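Local atomic coordinates of truncated replication protein RepA (Staphylococcus aureus, PDB entry 4PQL), a protein that probably binds the plasmid replication origin through a winged-helix-type N-terminal domain and so initiates replication of staphylococcal multiresistance plasmids. Residues G92-K97 with N105-M110. Sequence-based numbering, arbitrary orientation.
Sequences GLLIQK and NILYLM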
loop_
_atom_site.group_PDB
_atom_site.type_symbol
_atom_site.label_atom_id
_atom_site.label_comp_id
_atom_site.label_asym_id
_atom_site.label_seq_id
_atom_site.Cartn_x
_atom_site.Cartn_y
_atom_site.Cartn_z
ATOM N N GLY A 92 -16.226 18.619 6.103
ATOM C CA GLY A 92 -16.962 17.414 5.776
ATOM C C GLY A 92 -16.145 16.141 5.940
ATOM O O GLY A 92 -16.548 15.071 5.475
ATOM N N LEU A 93 -14.999 16.239 6.611
ATOM C CA LEU A 93 -14.134 15.075 6.786
ATOM C C LEU A 93 -14.417 14.316 8.078
ATOM O O LEU A 93 -13.901 13.220 8.275
ATOM C CB LEU A 93 -12.668 15.493 6.748
ATOM C CG LEU A 93 -12.205 16.203 5.468
ATOM C CD1 LEU A 93 -10.908 16.955 5.711
ATOM C CD2 LEU A 93 -12.050 15.207 4.330
ATOM N N LEU A 94 -15.211 14.921 8.961
ATOM C CA LEU A 94 -15.610 14.303 10.225
ATOM C C LEU A 94 -17.086 14.613 10.524
ATOM O O LEU A 94 -17.511 15.765 10.454
ATOM C CB LEU A 94 -14.712 14.789 11.371
ATOM C CG LEU A 94 -14.800 14.098 12.740
ATOM C CD1 LEU A 94 -14.393 12.626 12.662
ATOM C CD2 LEU A 94 -13.980 14.839 13.787
ATOM N N ILE A 95 -17.857 13.580 10.849
ATOM C CA ILE A 95 -19.259 13.719 11.229
ATOM C C ILE A 95 -19.483 13.244 12.666
ATOM O O ILE A 95 -19.031 12.170 13.041
ATOM C CB ILE A 95 -20.187 12.930 10.282
ATOM C CG1 ILE A 95 -20.244 13.601 8.906
ATOM C CG2 ILE A 95 -21.586 12.848 10.857
ATOM C CD1 ILE A 95 -21.252 12.985 7.955
ATOM N N GLN A 96 -20.160 14.044 13.482
ATOM C CA GLN A 96 -20.356 13.676 14.878
ATOM C C GLN A 96 -21.830 13.378 15.132
ATOM O O GLN A 96 -22.699 14.192 14.837
ATOM C CB GLN A 96 -19.850 14.772 15.812
ATOM C CG GLN A 96 -20.164 14.514 17.272
ATOM C CD GLN A 96 -19.117 15.096 18.195
ATOM O OE1 GLN A 96 -18.233 15.839 17.759
ATOM N NE2 GLN A 96 -19.201 14.751 19.479
ATOM N N LYS A 97 -22.092 12.190 15.667
ATOM C CA LYS A 97 -23.444 11.720 15.937
ATOM C C LYS A 97 -23.688 11.526 17.429
ATOM O O LYS A 97 -22.893 10.891 18.120
ATOM C CB LYS A 97 -23.693 10.396 15.208
ATOM C CG LYS A 97 -25.161 10.011 15.057
ATOM C CD LYS A 97 -25.313 8.547 14.641
ATOM C CE LYS A 97 -26.686 8.280 14.026
ATOM N NZ LYS A 97 -27.802 8.783 14.863
ATOM N N ASN A 105 -20.858 9.681 22.371
ATOM C CA ASN A 105 -20.917 10.191 21.004
ATOM C C ASN A 105 -20.107 9.362 20.017
ATOM O O ASN A 105 -18.996 8.928 20.300
ATOM C CB ASN A 105 -20.451 11.648 20.957
ATOM C CG ASN A 105 -21.496 12.613 21.499
ATOM O OD1 ASN A 105 -22.657 12.245 21.700
ATOM N ND2 ASN A 105 -21.090 13.856 21.726
ATOM N N ILE A 106 -20.701 9.162 18.850
ATOM C CA ILE A 106 -20.093 8.466 17.722
ATOM C C ILE A 106 -19.400 9.393 16.727
ATOM O O ILE A 106 -19.945 10.428 16.356
ATOM C CB ILE A 106 -21.169 7.629 16.985
ATOM C CG1 ILE A 106 -21.555 6.422 17.834
ATOM C CG2 ILE A 106 -20.703 7.179 15.630
ATOM C CD1 ILE A 106 -20.396 5.760 18.515
ATOM N N LEU A 107 -18.194 9.022 16.310
ATOM C CA LEU A 107 -17.444 9.803 15.332
ATOM C C LEU A 107 -17.272 9.033 14.024
ATOM O O LEU A 107 -16.851 7.873 14.026
ATOM C CB LEU A 107 -16.082 10.209 15.903
ATOM C CG LEU A 107 -15.956 11.680 16.291
ATOM C CD1 LEU A 107 -17.184 12.134 17.058
ATOM C CD2 LEU A 107 -14.723 11.873 17.142
ATOM N N TYR A 108 -17.649 9.669 12.920
ATOM C CA TYR A 108 -17.498 9.095 11.590
ATOM C C TYR A 108 -16.450 9.853 10.785
ATOM O O TYR A 108 -16.669 11.012 10.441
ATOM C CB TYR A 108 -18.804 9.146 10.802
ATOM C CG TYR A 108 -19.840 8.107 11.139
ATOM C CD1 TYR A 108 -20.936 8.442 11.934
ATOM C CD2 TYR A 108 -19.751 6.811 10.646
ATOM C CE1 TYR A 108 -21.900 7.514 12.245
ATOM C CE2 TYR A 108 -20.713 5.870 10.954
ATOM C CZ TYR A 108 -21.788 6.234 11.756
ATOM O OH TYR A 108 -22.757 5.318 12.074
ATOM N N LEU A 109 -15.331 9.215 10.471
ATOM C CA LEU A 109 -14.357 9.807 9.572
ATOM C C LEU A 109 -14.853 9.639 8.147
ATOM O O LEU A 109 -15.436 8.607 7.815
ATOM C CB LEU A 109 -12.976 9.160 9.728
ATOM C CG LEU A 109 -11.777 9.966 9.221
ATOM C CD1 LEU A 109 -11.546 11.199 10.080
ATOM C CD2 LEU A 109 -10.515 9.083 9.166
ATOM N N MET A 110 -14.640 10.663 7.320
ATOM C CA MET A 110 -15.163 10.697 5.960
ATOM C C MET A 110 -14.028 10.754 4.925
ATOM O O MET A 110 -12.986 11.362 5.161
ATOM C CB MET A 110 -16.079 11.904 5.774
ATOM C CG MET A 110 -17.242 11.984 6.765
ATOM S SD MET A 110 -18.617 10.905 6.339
ATOM C CE MET A 110 -18.358 9.646 7.528
#
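Ile95 with Tyr108 and Lys97 with Ile106 pair in an antiparallel hairpin whose strand axes approach to 4.7 Å at 160°, each pair joined by two backbone hydrogen bonds; Met110 N to Leu93 O (2.8 Å) adds a fifth, with the donor above the carbonyl plane. Leu94, Gln96, Leu107 and Leu109 share one face. In Leu94, chi1 (-170°) turns CG away from the main-chain N and chi2 (63°) brings CD1 to Leu107 CG and Leu109 CD1, both 4.1 Å away. These branched, apolar chains suit a buried face, whereas at its more open end Gln96 covers Leu107 with its aliphatic part, Gln96 CG lying 3.8 Å from Leu107 CD1. On the other face, the branch of Ile95 fits the extended backbone. Ile95 CB lies 4.1 Å from Tyr108 CB, and the unbranched, twice-bent Met110 chain brings SD to Ile95 CD1 (3.7 Å). Lys97 lays its aliphatic stem by the edge of the Tyr108 ring, its exposed end leading away; Tyr108 adds an OH hydrogen-bonded to Asp56. Gly92, with positive phi, closes a Schellman motif ending helix 78-90, and the hairpin, consistent with a winged-helix wing, follows directly. Leu88 of that helix packs on Leu94, helix 33-51 meets Leu109 through Leu42, and Tyr4 of a second subunit meets the Tyr108 ring edge-to-face.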